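Local coordinates for protein YECBM32 (Yersinia enterocolitica, PDB 2JDA) that binds polygalacturonic acid, the pectin backbone of plant cell walls, as a periplasmic carbohydrate-binding module of the F5/8 type C (discoidin-like) fold, at residues Ile29-Asp33 with Val34-Trp38. Sequence-based numbering, arbitrary orientation.
With CA (calcium ion), chain C.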
loop_
_atom_site.group_PDB
_atom_site.type_symbol
_atom_site.label_atom_id
_atom_site.label_comp_id
_atom_site.label_asym_id
_atom_site.label_seq_id
_atom_site.Cartn_x
_atom_site.Cartn_y
_atom_site.Cartn_z
ATOM N N ILE A 29 -0.952 -2.979 -8.531
ATOM C CA ILE A 29 -0.756 -3.128 -7.091
ATOM C C ILE A 29 -1.763 -4.078 -6.492
ATOM O O ILE A 29 -1.599 -4.458 -5.342
ATOM C CB ILE A 29 -0.854 -1.704 -6.412
ATOM C CG1 ILE A 29 -0.025 -1.671 -5.152
ATOM C CG2 ILE A 29 -2.288 -1.295 -6.137
ATOM C CD1 ILE A 29 0.019 -0.301 -4.492
ATOM N N ALA A 30 -2.810 -4.436 -7.242
ATOM C CA ALA A 30 -3.932 -5.194 -6.697
ATOM C C ALA A 30 -4.392 -6.327 -7.599
ATOM O O ALA A 30 -5.577 -6.707 -7.533
ATOM C CB ALA A 30 -5.074 -4.262 -6.397
ATOM N N ASP A 31 -3.475 -6.855 -8.419
ATOM C CA ASP A 31 -3.838 -7.870 -9.433
ATOM C C ASP A 31 -3.548 -9.271 -9.001
ATOM O O ASP A 31 -3.768 -10.213 -9.778
ATOM C CB ASP A 31 -3.182 -7.572 -10.782
ATOM C CG ASP A 31 -1.698 -7.551 -10.740
ATOM O OD1 ASP A 31 -1.075 -7.765 -9.655
ATOM O OD2 ASP A 31 -1.042 -7.421 -11.787
ATOM N N GLY A 32 -3.086 -9.436 -7.772
ATOM C CA GLY A 32 -2.803 -10.766 -7.262
ATOM C C GLY A 32 -1.537 -11.388 -7.779
ATOM O O GLY A 32 -1.231 -12.569 -7.499
ATOM N N ASP A 33 -0.715 -10.603 -8.449
ATOM C CA ASP A 33 0.505 -11.079 -9.048
ATOM C C ASP A 33 1.713 -10.296 -8.457
ATOM O O ASP A 33 1.865 -9.108 -8.753
ATOM C CB ASP A 33 0.380 -10.879 -10.557
ATOM C CG ASP A 33 1.531 -11.456 -11.336
ATOM O OD1 ASP A 33 2.568 -11.820 -10.735
ATOM O OD2 ASP A 33 1.472 -11.594 -12.575
ATOM N N VAL A 34 2.553 -10.929 -7.649
ATOM C CA VAL A 34 3.681 -10.226 -7.070
ATOM C C VAL A 34 4.744 -9.849 -8.093
ATOM O O VAL A 34 5.652 -9.101 -7.759
ATOM C CB VAL A 34 4.343 -11.015 -5.919
ATOM C CG1 VAL A 34 3.346 -11.145 -4.791
ATOM C CG2 VAL A 34 4.897 -12.340 -6.430
ATOM N N LYS A 35 4.679 -10.377 -9.330
ATOM C CA LYS A 35 5.629 -10.015 -10.354
ATOM C C LYS A 35 5.268 -8.695 -11.075
ATOM O O LYS A 35 6.064 -8.220 -11.856
ATOM C CB LYS A 35 5.760 -11.100 -11.435
ATOM C CG LYS A 35 6.110 -12.473 -10.913
ATOM C CD LYS A 35 5.842 -13.525 -12.072
ATOM C CE LYS A 35 4.323 -13.931 -12.267
ATOM N NZ LYS A 35 3.517 -14.261 -11.034
ATOM N N THR A 36 4.060 -8.179 -10.910
ATOM C CA THR A 36 3.715 -6.857 -11.489
ATOM C C THR A 36 3.696 -5.841 -10.342
ATOM O O THR A 36 3.314 -6.153 -9.213
ATOM C CB THR A 36 2.328 -6.874 -12.115
ATOM O OG1 THR A 36 1.352 -7.095 -11.090
ATOM C CG2 THR A 36 2.198 -7.978 -13.139
ATOM N N ARG A 37 4.078 -4.611 -10.647
ATOM C CA ARG A 37 4.133 -3.539 -9.654
ATOM C C ARG A 37 3.622 -2.240 -10.184
ATOM O O ARG A 37 3.610 -1.999 -11.370
ATOM C CB ARG A 37 5.560 -3.368 -9.159
ATOM C CG ARG A 37 6.581 -2.899 -10.174
ATOM C CD ARG A 37 7.976 -2.891 -9.616
ATOM N NE ARG A 37 9.037 -2.528 -10.547
ATOM C CZ ARG A 37 9.654 -3.375 -11.334
ATOM N NH1 ARG A 37 9.267 -4.638 -11.430
ATOM N NH2 ARG A 37 10.644 -2.905 -12.062
ATOM N N TRP A 38 3.147 -1.429 -9.251
ATOM C CA TRP A 38 3.001 0.006 -9.439
ATOM C C TRP A 38 4.301 0.662 -9.018
ATOM O O TRP A 38 4.864 0.328 -7.971
ATOM C CB TRP A 38 1.868 0.541 -8.542
ATOM C CG TRP A 38 1.819 2.040 -8.467
ATOM C CD1 TRP A 38 1.510 2.892 -9.503
ATOM C CD2 TRP A 38 2.095 2.867 -7.347
ATOM N NE1 TRP A 38 1.644 4.196 -9.112
ATOM C CE2 TRP A 38 1.954 4.212 -7.769
ATOM C CE3 TRP A 38 2.490 2.622 -6.009
ATOM C CZ2 TRP A 38 2.187 5.280 -6.914
ATOM C CZ3 TRP A 38 2.708 3.674 -5.179
ATOM C CH2 TRP A 38 2.544 5.006 -5.637
HETATM CA CA CA C . 1.052 -6.959 -8.609
HETATM O O HOH W 1 1.738 -13.770 -7.226
#
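T36 and D31 meet beside a calcium ion, their side chains arriving from opposite directions. At T36, CB lies 3.4 Å from OD2 of D31. The methyl CG2 touches OD2 of D31 and OD2 of D33, roughly at right angles. OG1, held between backbone N and carbonyl carbon (chi1 65°), binds the calcium. T36 OG1 also donates to the syn lone pair of D31 OD2, 2.5 Å away. The other carboxylate oxygen, D31 OD1, binds the calcium at 2.5 Å. It also accepts from D33 N, which closes an Asx turn. The carbonyl oxygens of D33 and T36 are ligands too, D33 O at 2.3 Å from the calcium. N28, N129 and E130 complete the site.

A type I beta turn runs from D33 to T36, closed by T36 N on D33 O. The K35 chain bends at chi3 and chi4, which curls NZ into a salt bridge 2.6 Å from D33 OD1. K35 N reaches D33 OD1 from the opposite face of the carboxylate plane, at 2.9 Å. At the inner end, I29 CD1 packs 4.1 Å from W38 CE3, beside strands 44-50 and 125-133.

The D31 carboxylate divides its work: OD1 takes the metal and D33 N, OD2 takes the T36 hydroxyl. Calcium probably polarises the T36 hydroxyl and strengthens its bond to D31. The ion ties this loop to strand 125-133, which points to a structural role.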